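4-alpha-glucanotransferase (Aquifex aeolicus, PDB 1TZ7) is an amylomaltase, also called D-enzyme, a single-chain bacterial enzyme whose fold is centred on a parallel-stranded beta/alpha barrel with helical additions. Local coordinates at residues Val89-Glu94 / Phe203-Gln208; Leu140-Leu145 / Arg194-Val199; Tyr400-Asp405 / Ile454-Asp459; Pro408-Phe413 / Leu460-Asn465. One frame throughout, in Å; residues are numbered along the deposited sequence.

Contact 1 (Val89-Glu94 / Phe203-Gln208); sequences VLIDPE and FVFFKQ
Ile91 is the bump here, and Val204, Phe205 and Gln208 line the hollow it fills on helix 192-218. Both of its branches touch Val204 CG1, CG2 at 3.7 Å, and CD1 goes on to the start of the next side chain, 4.1 Å from Phe205 CB. Because the chain is stretched out at chi2 (169°), CD1 runs right up to the helix backbone and stops 4.0 Å from Phe205 N. Leu90 adds a second, shallower bump. It lies alongside Phe205, pointing the same way, with Leu90 CB 4.2 Å from Phe205 CE1 at the ring edge.

Gln208 forms the far wall. Extended beyond CG, it passes Ile91 at nearly a right angle and presents its amide to the backbone of Asp92. Asp92 N donates to Gln208 OE1 (2.9 Å, 167°), lying in the plane of the side-chain carbonyl, where a lone pair of OE1 points, and Gln208 NE2 returns a bond to Asp92 O at 3.0 Å. Two bonds in opposite senses hold the amide flat, and Glu95 takes a further bond from NE2. Asp92 in turn caps the following turn, OD1 accepting from Glu94 N, which approaches from above the carboxylate plane.

Ile91 also touches Leu128, and Lys124 binds the carbonyls of Val89 and Ile91, so this loop is wedged between helices 117-133 and 192-218 just before it enters helix 94-98.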
# COMPACT_ATOMS: atom_id res chain seq x y z
N VAL A 89 -7.14 1.58 12.68
CA VAL A 89 -6.80 0.33 13.39
C VAL A 89 -5.28 0.15 13.55
O VAL A 89 -4.83 -0.72 14.31
CB VAL A 89 -7.40 -0.92 12.67
CG1 VAL A 89 -8.91 -0.87 12.69
CG2 VAL A 89 -6.87 -1.04 11.25
N LEU A 90 -4.50 0.98 12.84
CA LEU A 90 -3.04 0.95 12.97
C LEU A 90 -2.55 1.87 14.09
O LEU A 90 -1.35 1.96 14.34
CB LEU A 90 -2.39 1.37 11.65
CG LEU A 90 -2.84 0.62 10.40
CD1 LEU A 90 -2.12 1.15 9.17
CD2 LEU A 90 -2.61 -0.87 10.55
N ILE A 91 -3.47 2.55 14.76
CA ILE A 91 -3.10 3.47 15.82
C ILE A 91 -2.69 2.72 17.08
O ILE A 91 -3.32 1.73 17.46
CB ILE A 91 -4.26 4.44 16.12
CG1 ILE A 91 -4.39 5.47 15.00
CG2 ILE A 91 -4.04 5.14 17.47
CD1 ILE A 91 -5.66 6.31 15.07
N ASP A 92 -1.62 3.18 17.71
CA ASP A 92 -1.16 2.63 18.98
C ASP A 92 -1.98 3.23 20.13
O ASP A 92 -1.88 4.42 20.41
CB ASP A 92 0.33 2.95 19.18
CG ASP A 92 0.83 2.56 20.55
OD1 ASP A 92 0.27 1.61 21.15
OD2 ASP A 92 1.79 3.13 21.11
N PRO A 93 -2.79 2.41 20.79
CA PRO A 93 -3.68 2.88 21.85
C PRO A 93 -2.95 3.23 23.15
O PRO A 93 -3.53 3.87 24.03
CB PRO A 93 -4.63 1.70 22.07
CG PRO A 93 -3.86 0.50 21.64
CD PRO A 93 -2.91 0.95 20.57
N GLU A 94 -1.69 2.80 23.27
CA GLU A 94 -0.90 3.08 24.48
C GLU A 94 -0.49 4.56 24.56
O GLU A 94 -0.18 5.06 25.64
CB GLU A 94 0.34 2.18 24.53
CG GLU A 94 0.07 0.82 25.16
CD GLU A 94 1.29 -0.10 25.13
OE1 GLU A 94 1.12 -1.31 25.38
OE2 GLU A 94 2.40 0.39 24.86
N PHE A 203 -5.87 13.06 13.01
CA PHE A 203 -4.82 13.75 13.76
C PHE A 203 -3.94 12.74 14.52
O PHE A 203 -2.71 12.75 14.40
CB PHE A 203 -5.46 14.74 14.74
CG PHE A 203 -4.48 15.38 15.70
CD1 PHE A 203 -4.43 14.99 17.04
CD2 PHE A 203 -3.62 16.38 15.27
CE1 PHE A 203 -3.54 15.59 17.92
CE2 PHE A 203 -2.72 16.98 16.16
CZ PHE A 203 -2.69 16.58 17.48
N VAL A 204 -4.58 11.87 15.28
CA VAL A 204 -3.86 10.87 16.07
C VAL A 204 -3.00 9.99 15.18
O VAL A 204 -1.87 9.68 15.52
CB VAL A 204 -4.84 9.98 16.88
CG1 VAL A 204 -4.08 8.81 17.53
CG2 VAL A 204 -5.56 10.80 17.95
N PHE A 205 -3.55 9.58 14.03
CA PHE A 205 -2.84 8.69 13.12
C PHE A 205 -1.60 9.36 12.55
O PHE A 205 -0.51 8.78 12.56
CB PHE A 205 -3.74 8.22 11.98
CG PHE A 205 -3.03 7.38 10.95
CD1 PHE A 205 -3.07 6.00 11.02
CD2 PHE A 205 -2.30 7.98 9.92
CE1 PHE A 205 -2.40 5.22 10.08
CE2 PHE A 205 -1.64 7.21 8.98
CZ PHE A 205 -1.69 5.83 9.06
N PHE A 206 -1.77 10.57 12.04
CA PHE A 206 -0.73 11.25 11.28
C PHE A 206 0.39 11.74 12.20
O PHE A 206 1.54 11.81 11.79
CB PHE A 206 -1.32 12.42 10.48
CG PHE A 206 -1.82 12.03 9.11
CD1 PHE A 206 -3.08 11.46 8.95
CD2 PHE A 206 -1.03 12.23 7.99
CE1 PHE A 206 -3.54 11.10 7.68
CE2 PHE A 206 -1.49 11.87 6.72
CZ PHE A 206 -2.74 11.30 6.58
N LYS A 207 0.04 12.06 13.44
CA LYS A 207 1.04 12.44 14.44
C LYS A 207 1.89 11.24 14.86
O LYS A 207 3.08 11.37 15.09
CB LYS A 207 0.36 13.08 15.67
CG LYS A 207 0.59 14.59 15.80
CD LYS A 207 0.15 15.36 14.54
CE LYS A 207 1.20 16.38 14.10
NZ LYS A 207 0.79 17.78 14.42
N GLN A 208 1.26 10.07 14.96
CA GLN A 208 1.98 8.85 15.28
C GLN A 208 2.90 8.43 14.11
O GLN A 208 4.01 7.95 14.33
CB GLN A 208 1.01 7.72 15.63
CG GLN A 208 0.39 7.86 17.03
CD GLN A 208 -0.33 6.60 17.48
OE1 GLN A 208 -0.37 5.61 16.75
NE2 GLN A 208 -0.91 6.65 18.67

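Contact 2 (Leu140-Leu145 / Arg194-Val199)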
# COMPACT_ATOMS: atom_id res chain seq x y z
N LEU A 140 -4.90 22.50 18.53
CA LEU A 140 -3.97 21.65 17.78
C LEU A 140 -4.66 20.92 16.64
O LEU A 140 -4.03 20.59 15.63
CB LEU A 140 -3.27 20.64 18.72
CG LEU A 140 -1.85 21.14 19.03
CD1 LEU A 140 -1.41 21.03 20.46
CD2 LEU A 140 -0.80 20.70 18.02
N LEU A 141 -5.96 20.69 16.79
CA LEU A 141 -6.76 20.10 15.73
C LEU A 141 -6.98 21.08 14.57
O LEU A 141 -7.07 20.68 13.42
CB LEU A 141 -8.12 19.64 16.28
CG LEU A 141 -8.40 18.13 16.23
CD1 LEU A 141 -7.34 17.35 17.01
CD2 LEU A 141 -9.79 17.83 16.76
N GLU A 142 -7.04 22.37 14.90
CA GLU A 142 -7.32 23.41 13.90
C GLU A 142 -6.11 23.64 12.99
O GLU A 142 -6.26 23.89 11.79
CB GLU A 142 -7.73 24.72 14.58
CG GLU A 142 -8.91 25.43 13.91
CD GLU A 142 -10.20 24.62 14.00
OE1 GLU A 142 -10.77 24.29 12.94
OE2 GLU A 142 -10.64 24.33 15.14
N ASP A 143 -4.91 23.56 13.56
CA ASP A 143 -3.67 23.67 12.78
C ASP A 143 -3.51 22.46 11.87
O ASP A 143 -3.05 22.58 10.73
CB ASP A 143 -2.46 23.77 13.72
CG ASP A 143 -2.39 25.11 14.44
OD1 ASP A 143 -3.46 25.74 14.65
OD2 ASP A 143 -1.32 25.61 14.84
N PHE A 144 -3.89 21.29 12.37
CA PHE A 144 -3.85 20.06 11.59
C PHE A 144 -4.79 20.15 10.39
O PHE A 144 -4.43 19.76 9.29
CB PHE A 144 -4.23 18.86 12.47
CG PHE A 144 -4.10 17.54 11.78
CD1 PHE A 144 -2.86 16.97 11.56
CD2 PHE A 144 -5.24 16.85 11.36
CE1 PHE A 144 -2.74 15.74 10.92
CE2 PHE A 144 -5.13 15.62 10.72
CZ PHE A 144 -3.88 15.07 10.50
N LEU A 145 -5.98 20.67 10.62
CA LEU A 145 -7.00 20.79 9.57
C LEU A 145 -6.53 21.71 8.44
O LEU A 145 -6.79 21.44 7.27
CB LEU A 145 -8.31 21.34 10.15
CG LEU A 145 -9.42 20.31 10.38
CD1 LEU A 145 -10.52 20.90 11.23
CD2 LEU A 145 -9.98 19.81 9.05
N ARG A 194 -19.44 15.32 15.30
CA ARG A 194 -19.03 14.10 14.62
C ARG A 194 -17.92 14.39 13.60
O ARG A 194 -17.01 13.57 13.41
CB ARG A 194 -20.23 13.46 13.91
CG ARG A 194 -21.25 12.85 14.85
CD ARG A 194 -20.89 11.45 15.32
NE ARG A 194 -20.03 11.47 16.50
CZ ARG A 194 -19.07 10.58 16.75
NH1 ARG A 194 -18.82 9.59 15.89
NH2 ARG A 194 -18.35 10.68 17.86
N PHE A 195 -18.01 15.54 12.95
CA PHE A 195 -16.99 15.98 12.01
C PHE A 195 -15.63 16.02 12.70
O PHE A 195 -14.65 15.49 12.18
CB PHE A 195 -17.34 17.38 11.46
CG PHE A 195 -16.20 18.07 10.75
CD1 PHE A 195 -15.91 17.79 9.42
CD2 PHE A 195 -15.42 19.01 11.41
CE1 PHE A 195 -14.87 18.43 8.77
CE2 PHE A 195 -14.38 19.65 10.77
CZ PHE A 195 -14.10 19.36 9.45
N TYR A 196 -15.59 16.62 13.89
CA TYR A 196 -14.33 16.85 14.58
C TYR A 196 -13.78 15.57 15.23
O TYR A 196 -12.58 15.48 15.50
CB TYR A 196 -14.50 17.94 15.64
CG TYR A 196 -14.19 19.33 15.12
CD1 TYR A 196 -12.89 19.71 14.82
CD2 TYR A 196 -15.21 20.26 14.91
CE1 TYR A 196 -12.60 20.98 14.33
CE2 TYR A 196 -14.93 21.53 14.43
CZ TYR A 196 -13.63 21.89 14.14
OH TYR A 196 -13.34 23.14 13.66
N PHE A 197 -14.65 14.59 15.47
CA PHE A 197 -14.19 13.27 15.92
C PHE A 197 -13.34 12.62 14.84
O PHE A 197 -12.34 11.99 15.13
CB PHE A 197 -15.37 12.36 16.27
CG PHE A 197 -15.00 10.89 16.38
CD1 PHE A 197 -14.36 10.41 17.52
CD2 PHE A 197 -15.26 10.01 15.34
CE1 PHE A 197 -14.00 9.06 17.62
CE2 PHE A 197 -14.90 8.66 15.44
CZ PHE A 197 -14.27 8.19 16.58
N HIS A 198 -13.76 12.78 13.59
CA HIS A 198 -13.10 12.12 12.48
C HIS A 198 -11.80 12.81 12.08
O HIS A 198 -10.87 12.16 11.61
CB HIS A 198 -14.04 12.00 11.29
CG HIS A 198 -15.13 11.01 11.52
ND1 HIS A 198 -14.87 9.68 11.78
CD2 HIS A 198 -16.47 11.14 11.57
CE1 HIS A 198 -16.01 9.04 11.96
NE2 HIS A 198 -16.99 9.90 11.84
N VAL A 199 -11.71 14.12 12.30
CA VAL A 199 -10.43 14.81 12.13
C VAL A 199 -9.48 14.45 13.27
O VAL A 199 -8.29 14.29 13.07
CB VAL A 199 -10.57 16.40 12.01
CG1 VAL A 199 -11.90 16.78 11.39
CG2 VAL A 199 -10.38 17.06 13.35
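Two helices of the helical region between barrel strands 60-62 and 222-227 cross here, with Leu141 and Leu145 of one laid against Phe195, Tyr196 and Val199 of the other. The axes of the short segments come no closer than 11.1 Å and cross steeply, at 75°.

Leu141 and Val199 make the tight spot: Leu141 CD2 is 3.5 Å from Val199 CG2. The same methyl turns toward the tyrosine, 4.1 Å from Tyr196 CD1. Leu145 CD1 touches both aromatic rings. It comes 3.7 Å from Tyr196 CE1, and also 4.1 Å from Phe195 CE2, whose ring approaches from the opposite direction.

Beside this apolar packing lies one hydrogen bond. Glu142 bends at chi2 (65°), which carries its carboxylate round to the tyrosine hydroxyl, and Tyr196 OH donates to Glu142 OE1 at 2.9 Å. The acceptor uses its syn lone pair and sits at the ring edge, with the carboxylate turned 76° from the ring plane.

Phe195 and Val199 also rest on Ala156 of helix 149-165, while Leu141 and Phe144 continue the contact along helix 192-218 to Phe200, Gln202 and Phe203, the last meeting Phe144 edge-to-face. The crossing belongs to the all-helical region inserted between the two barrel strands, consistent with the helical additions that amylomaltases carry on their barrel.

Contact 3 (Tyr400-Asp405 / Ile454-Asp459); sequences YTSTHD and IIQMQD
Tyr400, the last residue of strand 397-400, pairs in parallel with Ile454 of strand 452-456. Of the backbone contacts, Thr401 N donates to Ile454 O at 3.2 Å, and Tyr400 CA adds a CA-H...O contact of 3.3 Å to the same Ile454 O.

Apolar packing follows from that pairing. The two side chains run side by side, the Tyr400 ring beside the isoleucine with CD2 3.7 Å from Ile454 CB; the far hydroxyl of the tyrosine bonds to Gln62.

These are the seventh and eighth strands of the beta/alpha barrel, and the contact lies toward their C-terminal ends, the side on which such barrels carry their active sites. Strand 452-456 passes straight into helix 457-460, with Gln456 at its N-cap.

Hydroxyl bonds bind that helix to the 400-405 loop. Thr401 and Ser402 both hold OG1 or OG between backbone N and carbonyl carbon (chi1 54° and 59°), which directs both hydroxyls to one oxygen. Thr401 OG1 donates to Asp459 OD2 at 2.6 Å, on the anti lone pair of that oxygen; Ser402 OG, also 2.6 Å from Asp459 OD2, comes in on the syn side, 23° out of the carboxylate plane. Two such donors to a buried oxygen would probably favour the charged carboxylate. Thr401 OG1 also accepts from Gln456 N (3.2 Å), and Gln456 NE2 makes a weak bond to Ser402 OG.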
# COMPACT_ATOMS: atom_id res chain seq x y z
N TYR A 400 12.77 -7.89 -5.75
CA TYR A 400 12.12 -8.55 -4.61
C TYR A 400 12.43 -10.04 -4.61
O TYR A 400 12.59 -10.63 -5.67
CB TYR A 400 10.60 -8.34 -4.69
CG TYR A 400 10.17 -6.90 -4.59
CD1 TYR A 400 10.15 -6.08 -5.71
CD2 TYR A 400 9.78 -6.36 -3.37
CE1 TYR A 400 9.76 -4.74 -5.61
CE2 TYR A 400 9.39 -5.03 -3.26
CZ TYR A 400 9.38 -4.23 -4.38
OH TYR A 400 9.00 -2.90 -4.27
N THR A 401 12.49 -10.64 -3.43
CA THR A 401 12.41 -12.09 -3.32
C THR A 401 11.01 -12.53 -3.67
O THR A 401 10.81 -13.37 -4.54
CB THR A 401 12.77 -12.57 -1.87
OG1 THR A 401 11.97 -11.89 -0.91
CG2 THR A 401 14.20 -12.19 -1.51
N SER A 402 10.04 -11.94 -3.00
CA SER A 402 8.64 -12.11 -3.34
C SER A 402 7.84 -10.91 -2.85
O SER A 402 8.39 -10.01 -2.20
CB SER A 402 8.09 -13.41 -2.72
OG SER A 402 8.22 -13.41 -1.32
N THR A 403 6.55 -10.87 -3.18
CA THR A 403 5.70 -9.75 -2.77
C THR A 403 4.48 -10.24 -2.04
O THR A 403 4.25 -11.44 -1.90
CB THR A 403 5.25 -8.92 -4.00
OG1 THR A 403 4.32 -9.67 -4.79
CG2 THR A 403 6.43 -8.64 -4.95
N HIS A 404 3.68 -9.30 -1.57
CA HIS A 404 2.50 -9.59 -0.80
C HIS A 404 1.38 -10.25 -1.63
O HIS A 404 0.45 -10.82 -1.07
CB HIS A 404 2.00 -8.32 -0.17
CG HIS A 404 1.53 -7.30 -1.15
ND1 HIS A 404 2.29 -6.78 -2.17
CD2 HIS A 404 0.36 -6.69 -1.25
CE1 HIS A 404 1.57 -5.90 -2.84
NE2 HIS A 404 0.41 -5.83 -2.30
N ASP A 405 1.48 -10.18 -2.95
CA ASP A 405 0.51 -10.85 -3.84
C ASP A 405 0.92 -12.30 -4.14
O ASP A 405 0.22 -13.01 -4.84
CB ASP A 405 0.38 -10.08 -5.16
CG ASP A 405 -0.36 -8.77 -4.99
OD1 ASP A 405 -1.38 -8.75 -4.27
OD2 ASP A 405 0.02 -7.72 -5.55
N ILE A 454 14.89 -5.90 -1.99
CA ILE A 454 13.88 -5.98 -0.93
C ILE A 454 13.51 -7.42 -0.65
O ILE A 454 13.15 -8.17 -1.55
CB ILE A 454 12.62 -5.18 -1.34
CG1 ILE A 454 12.98 -3.72 -1.67
CG2 ILE A 454 11.56 -5.23 -0.21
CD1 ILE A 454 13.05 -2.81 -0.47
N ILE A 455 13.61 -7.80 0.62
CA ILE A 455 13.21 -9.14 1.07
C ILE A 455 11.86 -9.04 1.76
O ILE A 455 11.69 -8.27 2.69
CB ILE A 455 14.26 -9.69 2.07
CG1 ILE A 455 15.67 -9.61 1.48
CG2 ILE A 455 13.92 -11.12 2.47
CD1 ILE A 455 16.77 -9.73 2.51
N GLN A 456 10.89 -9.84 1.32
CA GLN A 456 9.64 -9.97 2.07
C GLN A 456 9.93 -10.64 3.42
O GLN A 456 10.69 -11.59 3.49
CB GLN A 456 8.58 -10.77 1.29
CG GLN A 456 7.14 -10.42 1.72
CD GLN A 456 6.06 -11.22 1.00
OE1 GLN A 456 4.87 -10.96 1.17
NE2 GLN A 456 6.47 -12.20 0.20
N MET A 457 9.31 -10.12 4.47
CA MET A 457 9.64 -10.55 5.83
C MET A 457 9.45 -12.06 5.98
O MET A 457 10.24 -12.72 6.64
CB MET A 457 8.76 -9.81 6.85
CG MET A 457 9.13 -10.10 8.30
SD MET A 457 10.78 -9.48 8.73
CE MET A 457 10.73 -9.59 10.50
N GLN A 458 8.41 -12.59 5.34
CA GLN A 458 8.09 -14.03 5.42
C GLN A 458 9.25 -14.88 4.89
O GLN A 458 9.45 -16.01 5.35
CB GLN A 458 6.82 -14.34 4.61
CG GLN A 458 5.54 -13.78 5.22
CD GLN A 458 5.13 -12.46 4.60
OE1 GLN A 458 5.95 -11.57 4.43
NE2 GLN A 458 3.85 -12.33 4.26
N ASP A 459 9.98 -14.36 3.91
CA ASP A 459 11.15 -15.05 3.36
C ASP A 459 12.32 -15.03 4.34
O ASP A 459 13.03 -16.03 4.50
CB ASP A 459 11.57 -14.42 2.03
CG ASP A 459 10.52 -14.59 0.94
OD1 ASP A 459 9.66 -15.49 1.07
OD2 ASP A 459 10.48 -13.86 -0.07

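Contact 4 (Pro408-Phe413 / Leu460-Asn465); sequences PIRGWF and LLNLGN
Arg410 starts with CG opposite the backbone N (chi1 -173°) and continues extended to NE, a straight reach that carries its guanidinium off the helix and over to Asn462. There NH1 donates to Asn462 O at 3.0 Å and 163°, with the carbonyl oxygen at the guanidinium edge and in its plane. The arginine chain passes the asparagine at about a right angle, yet the guanidinium and amide planes lie only 23° apart. Asn462 presents that carbonyl from a fixed turn: its positive phi closes a Schellman motif at the end of helix 457-460, and its amide bonds to Asn438 and to Glu435 O. Glu434 forms a salt bridge with Arg410 NH2.

Closer to the helix, the main chains come together. Gly411 and Gly464, neither with a side chain, approach to 4.0 Å between their CA atoms. Pro408 lays its ring against two carbonyls, CB 3.3 Å from Leu463 O and CG 3.3 Å from Gly464 O. A water joins the backbones, accepting from Arg410 N at 3.0 Å and donating to Leu463 O at 2.8 Å.

The polar contacts across the two segments end mainly on loop carbonyls, those of Asn462 and Leu463. The water serves an N-H in the first turn of helix 409-414, and the guanidinium, with Glu434 as its main counter-charge, may gain slightly from the C-terminal end of the short helix 457-460.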
# COMPACT_ATOMS: atom_id res chain seq x y z
N PRO A 408 5.14 -16.77 -0.17
CA PRO A 408 6.54 -16.66 0.22
C PRO A 408 7.37 -17.73 -0.48
O PRO A 408 6.84 -18.78 -0.83
CB PRO A 408 6.51 -16.90 1.74
CG PRO A 408 5.11 -16.56 2.15
CD PRO A 408 4.25 -16.97 0.99
N ILE A 409 8.65 -17.44 -0.69
CA ILE A 409 9.53 -18.31 -1.49
C ILE A 409 9.43 -19.79 -1.09
O ILE A 409 9.43 -20.67 -1.95
CB ILE A 409 11.00 -17.82 -1.37
CG1 ILE A 409 11.21 -16.55 -2.21
CG2 ILE A 409 11.99 -18.92 -1.80
CD1 ILE A 409 10.94 -16.75 -3.72
N ARG A 410 9.36 -20.06 0.21
CA ARG A 410 9.37 -21.45 0.69
C ARG A 410 8.10 -22.20 0.28
O ARG A 410 8.16 -23.38 -0.04
CB ARG A 410 9.54 -21.49 2.21
CG ARG A 410 9.73 -22.91 2.79
CD ARG A 410 10.11 -22.94 4.27
NE ARG A 410 10.51 -24.27 4.72
CZ ARG A 410 10.93 -24.56 5.95
NH1 ARG A 410 11.01 -23.61 6.87
NH2 ARG A 410 11.26 -25.80 6.27
N GLY A 411 6.97 -21.50 0.30
CA GLY A 411 5.70 -22.09 -0.11
C GLY A 411 5.58 -22.19 -1.63
O GLY A 411 4.99 -23.13 -2.15
N TRP A 412 6.14 -21.21 -2.32
CA TRP A 412 6.24 -21.24 -3.77
C TRP A 412 7.07 -22.44 -4.22
O TRP A 412 6.70 -23.15 -5.17
CB TRP A 412 6.88 -19.93 -4.27
CG TRP A 412 7.48 -19.99 -5.63
CD1 TRP A 412 6.82 -19.87 -6.83
CD2 TRP A 412 8.87 -20.16 -5.95
NE1 TRP A 412 7.72 -19.97 -7.87
CE2 TRP A 412 8.98 -20.14 -7.36
CE3 TRP A 412 10.03 -20.33 -5.19
CZ2 TRP A 412 10.21 -20.29 -8.01
CZ3 TRP A 412 11.25 -20.47 -5.84
CH2 TRP A 412 11.33 -20.45 -7.24
N PHE A 413 8.17 -22.69 -3.53
CA PHE A 413 9.05 -23.80 -3.87
C PHE A 413 8.37 -25.13 -3.64
O PHE A 413 8.59 -26.08 -4.39
CB PHE A 413 10.35 -23.73 -3.07
CG PHE A 413 11.32 -24.81 -3.43
CD1 PHE A 413 12.14 -24.69 -4.54
CD2 PHE A 413 11.41 -25.97 -2.65
CE1 PHE A 413 13.04 -25.69 -4.87
CE2 PHE A 413 12.31 -26.97 -2.98
CZ PHE A 413 13.12 -26.84 -4.09
N LEU A 460 12.52 -13.89 4.99
CA LEU A 460 13.53 -13.76 6.04
C LEU A 460 13.28 -14.79 7.15
O LEU A 460 14.22 -15.35 7.72
CB LEU A 460 13.50 -12.35 6.64
CG LEU A 460 14.85 -11.71 7.01
CD1 LEU A 460 14.62 -10.53 7.94
CD2 LEU A 460 15.79 -12.71 7.65
N LEU A 461 12.00 -15.04 7.44
CA LEU A 461 11.61 -15.94 8.52
C LEU A 461 11.43 -17.38 8.02
O LEU A 461 11.09 -18.28 8.80
CB LEU A 461 10.32 -15.45 9.18
CG LEU A 461 10.42 -14.06 9.84
CD1 LEU A 461 9.06 -13.60 10.35
CD2 LEU A 461 11.43 -14.07 10.98
N ASN A 462 11.64 -17.59 6.73
CA ASN A 462 11.58 -18.94 6.13
C ASN A 462 10.19 -19.59 6.33
O ASN A 462 10.09 -20.75 6.76
CB ASN A 462 12.69 -19.84 6.72
CG ASN A 462 13.18 -20.88 5.73
OD1 ASN A 462 12.88 -20.82 4.54
ND2 ASN A 462 13.94 -21.85 6.22
N LEU A 463 9.14 -18.84 6.00
CA LEU A 463 7.76 -19.30 6.20
C LEU A 463 7.14 -19.74 4.88
O LEU A 463 7.56 -19.30 3.81
CB LEU A 463 6.92 -18.18 6.82
CG LEU A 463 7.37 -17.69 8.20
CD1 LEU A 463 6.53 -16.49 8.62
CD2 LEU A 463 7.27 -18.81 9.24
N GLY A 464 6.13 -20.61 4.97
CA GLY A 464 5.54 -21.23 3.79
C GLY A 464 4.24 -20.56 3.35
O GLY A 464 4.02 -19.37 3.60
N ASN A 465 3.39 -21.33 2.67
CA ASN A 465 2.15 -20.81 2.08
C ASN A 465 1.17 -20.28 3.13
O ASN A 465 0.32 -19.45 2.82
CB ASN A 465 1.46 -21.92 1.27
CG ASN A 465 2.22 -22.26 -0.00
OD1 ASN A 465 2.61 -23.41 -0.22
ND2 ASN A 465 2.43 -21.27 -0.85
O HOH W 1 9.54 -17.99 2.32

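From the N terminus, the chain leaves barrel strand 60-62, runs through 89-94 and returns on helix 192-218, where contact 1 closes a long, largely helical loop, tying the segment before helix 94-98 to that helix. Contact 2, nested inside, ties helix 138-147 to an earlier turn of it; the two touch where Phe203 packs on Phe144 and Leu141. Contacts 3 and 4 open only after contact 1 has closed, across the chain's centre from contact 2; the segments of these two alternate, so their loops cross, and Asp459 OD1 meets Ile409 N at 2.8 Å. Contact 3 ties strand 397-400 and its loop to strand 452-456 and helix 457-460, contact 4 helix 409-414 to the loop after that helix.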